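Local atomic coordinates of ZINC phosphodiesterase ELAC protein 1 (Homo sapiens, PDB entry 3ZWF), a protein that cuts precursor tRNAs at their 3' ends as a zinc-dependent endonuclease and repairs tRNAs by removing a 2',3'-cyclic phosphate. Residues V3-T8 against V308-S313; L32-E37 against F57-H62; H119-T124 against P183-S188; K174-F179 against C247-C252; L270-T275 against G288-Q293. All coordinates share one frame; numbering follows the deposited sequence.

Contact 1 of 5, residues V3-T8 against V308-S313. With ZN (zinc ion), chain D; EDO (1,2-ethanediol), chain G.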
# COMPACT_ATOMS: atom_id res chain seq x y z
N VAL A 3 1.90 22.63 -7.85
CA VAL A 3 1.75 21.64 -6.82
C VAL A 3 0.42 20.94 -7.02
O VAL A 3 -0.61 21.58 -7.14
CB VAL A 3 1.81 22.37 -5.49
CG1 VAL A 3 1.76 21.47 -4.34
CG2 VAL A 3 3.12 23.19 -5.43
N THR A 4 0.45 19.61 -7.07
CA THR A 4 -0.76 18.80 -7.18
C THR A 4 -0.94 17.93 -5.94
O THR A 4 -0.08 17.11 -5.61
CB THR A 4 -0.72 17.88 -8.42
OG1 THR A 4 -0.59 18.65 -9.61
CG2 THR A 4 -2.01 17.00 -8.50
N PHE A 5 -2.06 18.09 -5.25
CA PHE A 5 -2.40 17.25 -4.10
C PHE A 5 -3.00 15.94 -4.54
O PHE A 5 -4.03 15.91 -5.18
CB PHE A 5 -3.33 18.00 -3.15
CG PHE A 5 -2.67 19.17 -2.51
CD1 PHE A 5 -2.59 20.36 -3.19
CD2 PHE A 5 -2.00 19.05 -1.28
CE1 PHE A 5 -1.92 21.47 -2.64
CE2 PHE A 5 -1.30 20.18 -0.74
CZ PHE A 5 -1.28 21.35 -1.42
N LEU A 6 -2.39 14.83 -4.16
CA LEU A 6 -2.91 13.52 -4.47
C LEU A 6 -3.73 12.92 -3.32
O LEU A 6 -4.74 12.24 -3.53
CB LEU A 6 -1.82 12.56 -4.93
CG LEU A 6 -1.10 13.01 -6.22
CD1 LEU A 6 0.15 12.23 -6.48
CD2 LEU A 6 -2.02 12.99 -7.45
N GLY A 7 -3.29 13.19 -2.10
CA GLY A 7 -3.97 12.76 -0.91
C GLY A 7 -3.81 13.76 0.20
O GLY A 7 -2.66 14.21 0.54
N THR A 8 -4.94 14.08 0.78
CA THR A 8 -5.10 15.19 1.72
C THR A 8 -5.64 14.71 3.07
O THR A 8 -5.98 15.51 3.91
CB THR A 8 -5.97 16.27 1.14
OG1 THR A 8 -7.32 15.78 0.85
CG2 THR A 8 -5.34 16.82 -0.18
N VAL A 308 -1.18 26.45 2.74
CA VAL A 308 -2.11 25.39 2.32
C VAL A 308 -2.14 24.37 3.44
O VAL A 308 -1.13 23.80 3.81
CB VAL A 308 -1.71 24.70 1.00
CG1 VAL A 308 -2.81 23.64 0.60
CG2 VAL A 308 -1.49 25.70 -0.09
N LEU A 309 -3.35 24.10 3.94
CA LEU A 309 -3.57 23.12 5.01
C LEU A 309 -4.01 21.80 4.39
O LEU A 309 -4.73 21.77 3.39
CB LEU A 309 -4.64 23.63 5.98
CG LEU A 309 -4.27 24.96 6.70
CD1 LEU A 309 -5.33 25.29 7.70
CD2 LEU A 309 -2.92 24.85 7.39
N THR A 310 -3.50 20.74 4.99
CA THR A 310 -3.76 19.39 4.49
C THR A 310 -3.69 18.42 5.64
O THR A 310 -3.64 18.79 6.80
CB THR A 310 -2.81 19.05 3.32
OG1 THR A 310 -3.25 17.89 2.62
CG2 THR A 310 -1.36 18.88 3.82
N HIS A 311 -3.79 17.12 5.31
CA HIS A 311 -3.76 16.05 6.33
C HIS A 311 -4.87 16.20 7.34
O HIS A 311 -4.66 16.15 8.53
CB HIS A 311 -2.38 15.98 7.03
CG HIS A 311 -2.09 14.71 7.76
ND1 HIS A 311 -2.38 14.52 9.09
CD2 HIS A 311 -1.40 13.61 7.37
CE1 HIS A 311 -1.96 13.32 9.47
NE2 HIS A 311 -1.33 12.77 8.46
N PHE A 312 -6.08 16.30 6.82
CA PHE A 312 -7.28 16.42 7.62
C PHE A 312 -7.82 15.09 8.14
O PHE A 312 -7.81 14.10 7.45
CB PHE A 312 -8.37 17.10 6.79
CG PHE A 312 -8.02 18.49 6.31
CD1 PHE A 312 -7.95 19.52 7.21
CD2 PHE A 312 -7.79 18.75 4.96
CE1 PHE A 312 -7.60 20.80 6.78
CE2 PHE A 312 -7.45 20.02 4.51
CZ PHE A 312 -7.40 21.05 5.41
N SER A 313 -8.22 15.10 9.41
CA SER A 313 -8.88 13.96 10.03
C SER A 313 -9.98 13.44 9.09
O SER A 313 -10.77 14.23 8.51
CB SER A 313 -9.47 14.35 11.39
OG SER A 313 -10.18 13.24 11.96
ZN ZN D . 0.08 11.15 8.91
C1 EDO G . -3.40 16.78 -12.41
O1 EDO G . -3.93 16.88 -11.08
C2 EDO G . -2.55 17.98 -12.82
O2 EDO G . -1.37 18.06 -12.05
O HOH W 1 -1.51 16.58 1.12
O HOH W 2 1.34 9.70 9.91
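The carbonyl oxygen of Thr-8 accepts a hydrogen bond from Phe-312 N at 3.0 Å, with an N-H...O angle of 156°. The donor is tilted 19° from the carbonyl plane. Beside this bond Thr-310 OG1 lies against the backbone of Thr-8, 3.4 Å from Thr-8 CA. The two threonine side chains cross at about a right angle. One water links the two segments a second time: it donates to Gly-7 O at 2.7 Å and is hydrogen-bonded to Thr-310 OG1 at 2.6 Å. Nearer the strands, Phe-5 and Val-308 meet tip to tip. Val-308 CG1, set anti to the backbone N (chi1 -177°), comes 3.4 Å from Phe-5 CZ. The contact joins the two sheets of the metallo-beta-lactamase fold, through strand 2-5 of one and strand 306-310 of the other. Ile-271 of the neighbouring strand touches both Phe-5 and Thr-310. Leu-6 and Gly-7 both face Ala-21, a classic beta bulge. Next to the Thr-8 carbonyl, His-311 turns away from segment 3-8 and binds a zinc ion through NE2 at 2.2 Å. Its ND1 is held by Thr-275. Asp-64, His-65 and Asp-251 bind the same zinc.

Contact 2 of 5, residues L32-E37 against F57-H62. With ZN (zinc ion), chain E.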
# COMPACT_ATOMS: atom_id res chain seq x y z
N LEU A 32 7.83 13.87 -5.91
CA LEU A 32 6.78 13.42 -5.02
C LEU A 32 7.18 13.58 -3.55
O LEU A 32 8.25 13.14 -3.12
CB LEU A 32 6.46 11.94 -5.31
CG LEU A 32 5.42 11.23 -4.42
CD1 LEU A 32 4.05 11.83 -4.57
CD2 LEU A 32 5.40 9.73 -4.77
N PHE A 33 6.29 14.18 -2.78
CA PHE A 33 6.45 14.38 -1.35
C PHE A 33 5.41 13.52 -0.66
O PHE A 33 4.20 13.80 -0.73
CB PHE A 33 6.30 15.87 -0.98
CG PHE A 33 7.42 16.71 -1.47
CD1 PHE A 33 7.44 17.19 -2.77
CD2 PHE A 33 8.52 16.99 -0.64
CE1 PHE A 33 8.54 17.98 -3.24
CE2 PHE A 33 9.60 17.74 -1.10
CZ PHE A 33 9.60 18.23 -2.40
N ASP A 34 5.92 12.48 -0.00
CA ASP A 34 5.15 11.41 0.66
C ASP A 34 4.42 10.50 -0.33
O ASP A 34 4.17 10.83 -1.49
CB ASP A 34 4.23 11.95 1.77
CG ASP A 34 5.05 12.38 3.05
OD1 ASP A 34 6.17 11.95 3.17
OD2 ASP A 34 4.51 13.10 3.91
N CYS A 35 4.14 9.31 0.17
CA CYS A 35 3.64 8.22 -0.69
C CYS A 35 2.83 7.22 0.11
O CYS A 35 3.18 6.06 0.27
CB CYS A 35 4.80 7.55 -1.43
SG CYS A 35 4.28 6.57 -2.84
N GLY A 36 1.76 7.69 0.70
CA GLY A 36 0.78 6.79 1.35
C GLY A 36 0.17 5.77 0.41
O GLY A 36 0.24 5.89 -0.83
N GLU A 37 -0.45 4.77 1.02
CA GLU A 37 -1.11 3.74 0.26
C GLU A 37 -2.14 4.36 -0.68
O GLU A 37 -2.86 5.29 -0.30
CB GLU A 37 -1.79 2.78 1.24
CG GLU A 37 -2.59 1.76 0.48
CD GLU A 37 -2.95 0.52 1.26
OE1 GLU A 37 -2.60 0.35 2.44
OE2 GLU A 37 -3.62 -0.30 0.65
N PHE A 57 10.49 12.27 -1.77
CA PHE A 57 10.86 12.75 -0.46
C PHE A 57 9.84 12.24 0.55
O PHE A 57 8.65 12.55 0.44
CB PHE A 57 10.90 14.30 -0.43
CG PHE A 57 11.80 14.93 -1.47
CD1 PHE A 57 11.39 15.12 -2.78
CD2 PHE A 57 13.09 15.33 -1.12
CE1 PHE A 57 12.22 15.67 -3.73
CE2 PHE A 57 13.92 15.88 -2.06
CZ PHE A 57 13.50 16.08 -3.36
N ILE A 58 10.31 11.54 1.58
CA ILE A 58 9.42 11.00 2.63
C ILE A 58 9.64 11.69 3.95
O ILE A 58 10.78 11.77 4.44
CB ILE A 58 9.66 9.45 2.81
CG1 ILE A 58 9.44 8.69 1.50
CG2 ILE A 58 8.76 8.90 3.92
CD1 ILE A 58 8.02 8.80 0.87
N THR A 59 8.56 12.28 4.49
CA THR A 59 8.67 13.16 5.70
C THR A 59 8.89 12.38 6.99
O THR A 59 9.60 12.82 7.87
CB THR A 59 7.45 14.02 5.91
OG1 THR A 59 6.27 13.19 6.02
CG2 THR A 59 7.26 15.02 4.73
N HIS A 60 8.32 11.17 7.07
CA HIS A 60 8.43 10.35 8.27
C HIS A 60 7.91 8.95 7.99
O HIS A 60 7.10 8.79 7.09
CB HIS A 60 7.76 10.96 9.48
CG HIS A 60 6.26 11.04 9.44
ND1 HIS A 60 5.56 11.87 8.57
CD2 HIS A 60 5.35 10.57 10.33
CE1 HIS A 60 4.27 11.78 8.85
NE2 HIS A 60 4.11 11.01 9.91
N LEU A 61 8.36 8.02 8.82
CA LEU A 61 8.01 6.61 8.62
C LEU A 61 6.73 6.19 9.36
O LEU A 61 6.75 5.19 10.10
CB LEU A 61 9.21 5.73 9.01
CG LEU A 61 10.46 5.95 8.15
CD1 LEU A 61 11.63 5.03 8.55
CD2 LEU A 61 10.11 5.74 6.66
N HIS A 62 5.64 6.92 9.11
CA HIS A 62 4.28 6.46 9.43
C HIS A 62 3.69 5.95 8.15
O HIS A 62 3.93 6.50 7.10
CB HIS A 62 3.43 7.55 10.03
CG HIS A 62 3.61 7.70 11.50
ND1 HIS A 62 3.26 8.85 12.17
CD2 HIS A 62 4.05 6.83 12.43
CE1 HIS A 62 3.48 8.68 13.45
NE2 HIS A 62 3.99 7.46 13.64
ZN ZN E . 2.39 10.67 11.40
O HOH W 2 1.34 9.70 9.91
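Phe-33 and Phe-57 form a parallel beta bridge between strands 29-33 and 53-57, and past it a carboxylate grips the zinc-binding loop. The bridge is closed by two backbone bonds, Phe-57 N to Leu-32 O and Asp-34 N to Phe-57 O, each 2.8 Å. The two phenylalanines lie side by side and point the same way. Their rings make an offset stack, with centroids 4.6 Å apart and planes at 9°. Phe-57 CD1 sits over one face of the Phe-33 ring, toward its rim. Beyond the bridge, Asp-34 holds Thr-59 with both oxygens, each using its syn lone pair. OD1 takes Thr-59 N at 2.8 Å, nearly straight at 173°, and OD2 takes Thr-59 OG1 at 2.7 Å. This double grip fixes the turn of the carboxylate. The hydroxyl of Thr-59 in turn accepts from His-60 ND1 at 3.0 Å, close to the imidazole plane. Thr-59 is thus the second shell of His-60, with Asp-34 behind it, while Asp-34 OD2 bonds directly to the zinc ligand His-65. His-60 NE2 binds zinc at 2.3 Å; His-62 ND1 binds the same ion. The loop carries the HxHxDH zinc-binding motif of the metallo-beta-lactamase superfamily.

Contact 3 of 5, residues H119-T124 against P183-S188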
# COMPACT_ATOMS: atom_id res chain seq x y z
N HIS A 119 18.73 8.05 -0.02
CA HIS A 119 19.57 8.88 0.87
C HIS A 119 18.83 9.04 2.17
O HIS A 119 17.63 9.45 2.15
CB HIS A 119 19.81 10.21 0.23
CG HIS A 119 20.52 10.12 -1.07
ND1 HIS A 119 21.71 9.45 -1.22
CD2 HIS A 119 20.23 10.63 -2.29
CE1 HIS A 119 22.13 9.57 -2.46
NE2 HIS A 119 21.23 10.25 -3.14
N GLU A 120 19.45 8.61 3.26
CA GLU A 120 18.80 8.60 4.55
C GLU A 120 19.15 9.79 5.43
O GLU A 120 20.31 10.06 5.63
CB GLU A 120 19.09 7.33 5.31
CG GLU A 120 18.47 6.10 4.64
CD GLU A 120 18.60 4.82 5.45
OE1 GLU A 120 19.58 4.62 6.16
OE2 GLU A 120 17.66 3.98 5.34
N LEU A 121 18.11 10.41 5.98
CA LEU A 121 18.24 11.48 6.97
C LEU A 121 18.28 10.94 8.38
O LEU A 121 17.43 10.14 8.77
CB LEU A 121 17.05 12.43 6.87
CG LEU A 121 17.11 13.42 5.70
CD1 LEU A 121 17.00 12.79 4.36
CD2 LEU A 121 15.88 14.38 5.90
N VAL A 122 19.29 11.34 9.14
CA VAL A 122 19.48 10.85 10.51
C VAL A 122 18.79 11.83 11.46
O VAL A 122 19.26 13.01 11.64
CB VAL A 122 20.99 10.70 10.91
CG1 VAL A 122 21.12 10.28 12.37
CG2 VAL A 122 21.66 9.69 10.00
N PRO A 123 17.70 11.39 12.08
CA PRO A 123 17.01 12.26 13.01
C PRO A 123 17.74 12.42 14.35
O PRO A 123 18.68 11.68 14.67
CB PRO A 123 15.68 11.56 13.21
CG PRO A 123 16.02 10.13 13.01
CD PRO A 123 17.08 10.05 12.00
N THR A 124 17.29 13.40 15.12
CA THR A 124 17.77 13.58 16.48
C THR A 124 16.66 13.13 17.44
O THR A 124 15.47 13.18 17.10
CB THR A 124 18.26 14.99 16.77
OG1 THR A 124 17.19 15.92 16.66
CG2 THR A 124 19.40 15.34 15.81
N PRO A 183 10.20 10.80 14.62
CA PRO A 183 10.80 11.96 13.98
C PRO A 183 10.24 12.24 12.59
O PRO A 183 9.98 11.31 11.80
CB PRO A 183 12.27 11.59 13.91
CG PRO A 183 12.46 10.61 15.08
CD PRO A 183 11.20 9.83 15.05
N SER A 184 10.05 13.52 12.31
CA SER A 184 9.45 13.95 11.09
C SER A 184 10.21 15.16 10.54
O SER A 184 10.87 15.88 11.30
CB SER A 184 7.96 14.26 11.34
OG SER A 184 7.28 14.73 10.18
N PHE A 185 10.14 15.32 9.22
CA PHE A 185 10.93 16.31 8.50
C PHE A 185 10.06 17.19 7.64
O PHE A 185 9.01 16.79 7.14
CB PHE A 185 12.01 15.66 7.63
CG PHE A 185 13.00 14.84 8.42
CD1 PHE A 185 14.09 15.44 9.09
CD2 PHE A 185 12.83 13.48 8.52
CE1 PHE A 185 14.96 14.68 9.82
CE2 PHE A 185 13.70 12.74 9.24
CZ PHE A 185 14.77 13.33 9.89
N GLY A 186 10.51 18.43 7.51
CA GLY A 186 10.05 19.32 6.48
C GLY A 186 11.11 19.54 5.41
O GLY A 186 12.33 19.32 5.64
N PHE A 187 10.66 19.93 4.24
CA PHE A 187 11.51 20.12 3.09
C PHE A 187 11.32 21.51 2.54
O PHE A 187 10.18 21.99 2.42
CB PHE A 187 11.23 19.10 2.00
CG PHE A 187 11.43 17.67 2.44
CD1 PHE A 187 12.69 17.14 2.53
CD2 PHE A 187 10.34 16.89 2.80
CE1 PHE A 187 12.90 15.83 2.96
CE2 PHE A 187 10.53 15.59 3.23
CZ PHE A 187 11.82 15.05 3.31
N SER A 188 12.45 22.15 2.26
CA SER A 188 12.49 23.44 1.64
C SER A 188 13.05 23.33 0.22
O SER A 188 14.17 22.84 0.03
CB SER A 188 13.43 24.36 2.43
OG SER A 188 13.56 25.61 1.78
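The ring of Phe-185 takes the methyl CD2 of Leu-121 over the centre of one face. This CH-pi contact has Leu-121 CD2 3.8 Å from the ring centroid and 12° off the ring normal. The two side chains slide past each other in opposite directions. Leu-121 CB lies near the far end of the ring, 3.9 Å from Phe-185 CZ. Pro-123 CB approaches the same CZ obliquely, also at 3.9 Å. In Leu-121, chi1 (-78°) sets CG beside the backbone N and chi2 (67°) places CD2 over the ring. CD2 also comes within 4.4 Å of Phe-187 CE1, though more loosely and at a slant. The Phe-185 ring also meets Tyr-163 edge-to-face, and Phe-187 meets Phe-57 in the same manner.

At the more exposed end two proline rings cross obliquely. Their CB atoms form the tightest pair here, Pro-123 CB to Pro-183 CB at 3.5 Å, which is closer than usual van der Waals contact. Pro-183 CG lies a little farther off, 3.8 Å from Pro-123 CB. The contact between the segments is apolar. Thr-124 turns away from it and bonds through its hydroxyl to Asp-126 and Arg-177.

Leu-121 and Phe-187 both also touch Ala-175 and Leu-165, so the leucine is packed into a wider apolar layer. That layer lies between strand 116-121 of one mixed sheet and strand 184-191 of the other. Pro-183 follows closely after the zinc ligand His-180. Such sheet-to-sheet packing forms the hydrophobic interior of the metallo-beta-lactamase sandwich.

Contact 4 of 5, residues K174-F179 against C247-C252. With ZN (zinc ion), chain E; ZN (zinc ion), chain D.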
# COMPACT_ATOMS: atom_id res chain seq x y z
N LYS A 174 16.67 21.36 0.95
CA LYS A 174 17.12 21.06 2.31
C LYS A 174 15.99 20.47 3.09
O LYS A 174 14.83 20.68 2.74
CB LYS A 174 17.65 22.31 3.01
CG LYS A 174 18.88 22.89 2.36
CD LYS A 174 19.33 24.17 3.03
CE LYS A 174 20.65 24.56 2.45
NZ LYS A 174 21.00 25.86 3.03
N ALA A 175 16.33 19.70 4.13
CA ALA A 175 15.34 19.22 5.10
C ALA A 175 15.63 19.87 6.46
O ALA A 175 16.74 20.32 6.76
CB ALA A 175 15.35 17.72 5.22
N PHE A 176 14.60 19.92 7.28
CA PHE A 176 14.72 20.40 8.65
C PHE A 176 13.83 19.56 9.58
O PHE A 176 12.92 18.87 9.13
CB PHE A 176 14.40 21.90 8.77
CG PHE A 176 13.05 22.32 8.20
CD1 PHE A 176 12.88 22.55 6.85
CD2 PHE A 176 11.94 22.45 9.02
CE1 PHE A 176 11.66 22.89 6.34
CE2 PHE A 176 10.69 22.84 8.53
CZ PHE A 176 10.55 23.07 7.17
N ARG A 177 14.13 19.65 10.86
CA ARG A 177 13.54 18.77 11.86
C ARG A 177 12.23 19.32 12.39
O ARG A 177 12.13 20.53 12.74
CB ARG A 177 14.49 18.56 13.03
CG ARG A 177 15.82 17.89 12.64
CD ARG A 177 16.77 17.87 13.82
NE ARG A 177 17.13 19.22 14.20
CZ ARG A 177 17.60 19.59 15.38
NH1 ARG A 177 17.78 18.71 16.35
NH2 ARG A 177 17.88 20.87 15.59
N LEU A 178 11.27 18.41 12.46
CA LEU A 178 9.97 18.62 13.08
C LEU A 178 9.78 17.71 14.28
O LEU A 178 10.52 16.75 14.45
CB LEU A 178 8.83 18.36 12.08
CG LEU A 178 8.94 19.10 10.75
CD1 LEU A 178 7.77 18.80 9.81
CD2 LEU A 178 8.94 20.63 10.98
N PHE A 179 8.83 18.06 15.15
CA PHE A 179 8.49 17.26 16.31
C PHE A 179 7.19 16.52 16.03
O PHE A 179 6.18 17.14 15.69
CB PHE A 179 8.29 18.12 17.55
CG PHE A 179 8.23 17.32 18.81
CD1 PHE A 179 7.02 16.80 19.27
CD2 PHE A 179 9.41 17.02 19.52
CE1 PHE A 179 6.98 15.99 20.41
CE2 PHE A 179 9.37 16.22 20.68
CZ PHE A 179 8.14 15.70 21.12
N CYS A 247 7.81 25.18 0.63
CA CYS A 247 8.11 24.42 1.85
C CYS A 247 6.94 23.48 2.16
O CYS A 247 5.79 23.88 2.18
CB CYS A 247 8.32 25.34 3.02
SG CYS A 247 9.80 26.36 2.76
N ILE A 248 7.28 22.23 2.40
CA ILE A 248 6.31 21.15 2.61
C ILE A 248 6.70 20.47 3.91
O ILE A 248 7.80 19.89 3.99
CB ILE A 248 6.37 20.15 1.45
CG1 ILE A 248 6.08 20.89 0.13
CG2 ILE A 248 5.31 19.03 1.67
CD1 ILE A 248 6.22 20.05 -1.09
N LEU A 249 5.84 20.57 4.92
CA LEU A 249 6.14 20.02 6.24
C LEU A 249 5.38 18.71 6.49
O LEU A 249 4.16 18.66 6.24
CB LEU A 249 5.79 20.97 7.36
CG LEU A 249 6.76 22.12 7.65
CD1 LEU A 249 6.81 23.10 6.49
CD2 LEU A 249 6.33 22.80 8.95
N GLY A 250 6.09 17.70 6.98
CA GLY A 250 5.45 16.47 7.47
C GLY A 250 4.59 16.71 8.71
O GLY A 250 4.54 17.83 9.28
N ASP A 251 3.91 15.65 9.14
CA ASP A 251 3.11 15.68 10.37
C ASP A 251 3.99 16.23 11.49
O ASP A 251 5.15 15.88 11.63
CB ASP A 251 2.69 14.29 10.82
CG ASP A 251 1.75 13.58 9.83
OD1 ASP A 251 1.40 14.12 8.76
OD2 ASP A 251 1.38 12.42 10.13
N CYS A 252 3.39 17.08 12.30
CA CYS A 252 4.11 17.74 13.40
C CYS A 252 3.16 18.50 14.32
O CYS A 252 2.08 18.90 13.92
CB CYS A 252 5.16 18.71 12.85
SG CYS A 252 4.56 20.15 12.01
ZN ZN E . 2.39 10.67 11.40
ZN ZN D . 0.08 11.15 8.91
O HOH W 2 1.34 9.70 9.91
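Asp-251 OD2 bridges the two zinc ions, 2.2 Å from the zinc that His-311 binds and 2.4 Å from the zinc that His-60 and His-62 bind. A water bridges them too. The Asp-251 side chain points away from segment 174-179, but the loop 250-252, which carries this zinc ligand, packs against Leu-178 and Phe-179. The carbonyl oxygen of Phe-179 receives a CA-H...O contact from Cys-252, with Cys-252 CA 3.1 Å from Phe-179 O. Cys-252 CB is also close to this oxygen, at 3.4 Å. The rest of the contact is apolar and is carried by Leu-178. Its methyl CD1 comes against the backbone of Gly-250, 3.4 Å from Gly-250 O, and also meets Leu-249 CB at 3.8 Å. The side chains of Leu-178 and Leu-249 cross at about a right angle. Leu-178 CB packs on Cys-252 CB, again at 3.8 Å. The ring of Phe-176 offers an edge to Leu-249, with Phe-176 CZ 3.8 Å from Leu-249 CD1. Between strands 171-179 and 245-249 in the sheet runs strand 184-191, whose Ser-184 hydroxyl bonds to Asp-251 O. On the far side of strand 245-249 lies strand 269-273, where Leu-270 and His-272 touch Leu-249.

Contact 5 of 5, residues L270-T275 against G288-Q293. With PO4 (phosphate ion), chain F.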
# COMPACT_ATOMS: atom_id res chain seq x y z
N LEU A 270 3.57 27.43 1.53
CA LEU A 270 3.86 26.64 2.71
C LEU A 270 2.72 25.62 2.90
O LEU A 270 1.58 26.01 3.06
CB LEU A 270 3.96 27.53 3.94
CG LEU A 270 4.07 26.86 5.31
CD1 LEU A 270 5.26 25.96 5.37
CD2 LEU A 270 4.19 27.97 6.37
N ILE A 271 3.07 24.34 2.85
CA ILE A 271 2.11 23.20 3.04
C ILE A 271 2.31 22.63 4.44
O ILE A 271 3.42 22.24 4.83
CB ILE A 271 2.29 22.12 2.01
CG1 ILE A 271 2.16 22.70 0.59
CG2 ILE A 271 1.30 20.91 2.30
CD1 ILE A 271 2.36 21.64 -0.47
N HIS A 272 1.24 22.69 5.22
CA HIS A 272 1.28 22.34 6.64
C HIS A 272 0.05 21.47 6.98
O HIS A 272 -1.04 21.69 6.47
CB HIS A 272 1.27 23.63 7.48
CG HIS A 272 1.75 23.46 8.89
ND1 HIS A 272 1.07 22.73 9.84
CD2 HIS A 272 2.83 23.99 9.52
CE1 HIS A 272 1.76 22.76 10.98
NE2 HIS A 272 2.82 23.53 10.81
N GLU A 273 0.26 20.51 7.87
CA GLU A 273 -0.91 19.77 8.37
C GLU A 273 -1.84 20.58 9.30
O GLU A 273 -1.45 21.53 9.97
CB GLU A 273 -0.50 18.52 9.12
CG GLU A 273 0.22 18.78 10.44
CD GLU A 273 -0.25 17.77 11.47
OE1 GLU A 273 -1.42 17.88 11.91
OE2 GLU A 273 0.51 16.84 11.77
N ALA A 274 -3.09 20.21 9.29
CA ALA A 274 -4.05 20.66 10.30
C ALA A 274 -5.02 19.52 10.57
O ALA A 274 -6.15 19.54 10.10
CB ALA A 274 -4.81 21.91 9.87
N THR A 275 -4.52 18.52 11.29
CA THR A 275 -5.25 17.26 11.47
C THR A 275 -6.61 17.45 12.15
O THR A 275 -7.63 16.88 11.71
CB THR A 275 -4.40 16.18 12.20
OG1 THR A 275 -3.19 15.94 11.47
CG2 THR A 275 -5.22 14.90 12.33
N GLY A 288 1.06 14.47 18.27
CA GLY A 288 2.12 15.10 17.44
C GLY A 288 1.59 15.80 16.20
O GLY A 288 2.26 15.88 15.15
N HIS A 289 0.37 16.35 16.34
CA HIS A 289 -0.31 17.01 15.26
C HIS A 289 -0.53 18.51 15.57
O HIS A 289 -0.29 18.97 16.68
CB HIS A 289 -1.65 16.31 14.93
CG HIS A 289 -1.47 14.99 14.25
ND1 HIS A 289 -0.66 14.83 13.15
CD2 HIS A 289 -2.01 13.77 14.49
CE1 HIS A 289 -0.69 13.56 12.76
NE2 HIS A 289 -1.48 12.89 13.57
N SER A 290 -1.03 19.19 14.55
CA SER A 290 -1.36 20.63 14.59
C SER A 290 -2.82 20.89 14.28
O SER A 290 -3.55 20.08 13.67
CB SER A 290 -0.49 21.37 13.58
OG SER A 290 0.86 21.34 13.96
N THR A 291 -3.25 22.07 14.69
CA THR A 291 -4.58 22.56 14.36
C THR A 291 -4.42 23.81 13.46
O THR A 291 -3.29 24.28 13.23
CB THR A 291 -5.35 22.93 15.63
OG1 THR A 291 -4.75 24.07 16.23
CG2 THR A 291 -5.39 21.76 16.61
N PRO A 292 -5.53 24.34 12.90
CA PRO A 292 -5.31 25.45 11.99
C PRO A 292 -4.65 26.69 12.62
O PRO A 292 -3.85 27.34 11.96
CB PRO A 292 -6.72 25.79 11.53
CG PRO A 292 -7.43 24.46 11.55
CD PRO A 292 -6.91 23.80 12.79
N GLN A 293 -4.98 26.97 13.87
CA GLN A 293 -4.34 28.12 14.54
C GLN A 293 -2.84 27.92 14.71
O GLN A 293 -2.06 28.85 14.60
CB GLN A 293 -5.00 28.42 15.87
CG GLN A 293 -4.49 29.75 16.51
CD GLN A 293 -4.54 31.01 15.62
OE1 GLN A 293 -3.48 31.62 15.30
NE2 GLN A 293 -5.75 31.44 15.26
P PO4 F . -0.89 10.14 11.89
O1 PO4 F . 0.48 10.60 12.45
O2 PO4 F . -0.72 8.54 11.73
O3 PO4 F . -1.11 10.62 10.51
O4 PO4 F . -1.90 10.40 12.95
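Glu-273 holds the loop 288-291 with both carboxylate oxygens. OE2 accepts from His-289 ND1 at 2.7 Å through its syn lone pair, and the oxygen lies near the imidazole plane. Carboxylate and ring planes are 52° apart. OE1 has three donors. Ser-290 N meets it at 3.0 Å from well above the carboxylate plane, in a nearly straight bond (174°). Thr-275 OG1 donates at 2.7 Å, also from above the plane, and Thr-275 N comes in on the anti side at 3.2 Å. OE2 has a further donor in Cys-252 N. On the other imidazole nitrogen, His-289 NE2 donates to phosphate O4 at 2.6 Å. Arg-181 bonds to the same phosphate, which probably comes from the crystallisation liquor. Thr-275 OG1 sits over one face of the His-289 ring, toward its rim, and also bonds to the zinc ligand His-311. Thr-275 is therefore a second-shell residue of the metal site, and Glu-273 in turn holds its hydroxyl.

His-272 ND1 donates to Glu-273 O at 2.8 Å, while its CE1 edge faces Ser-290 OG at 3.4 Å. That hydroxyl bonds to Cys-252 O. Farther along, Ala-274 CB packs on Pro-292 CG. Thr-291 is the N-cap of helix 292-301, and its hydroxyl bonds to Asp-278. The contact joins the end of strand 269-273, which lies between strands 245-249 and 306-310, to the loop between helices 281-286 and 292-301.

Contacts 1, 2, 4 and 5 are buried, whereas contact 3 is partly buried. Contacts 1 and 3 bring the two sheets together at places about 20 Å apart, centre to centre, on opposite sides of the chain's centre. Contact 2 stays within one sheet and its loop; contact 4 joins strands of the other. Contact 5 ties that second sheet to a helix-bearing loop. Contact 3 is purely apolar, and contact 4 nearly so apart from its metal-binding turn. Contacts 2 and 5 use buried carboxylates that bond to histidines directly or through a threonine. Contacts 1, 2 and 4 supply ligands to the dizinc centre and share its bridging water, while contact 5 adds no ligand but bonds to His-311 through Thr-275.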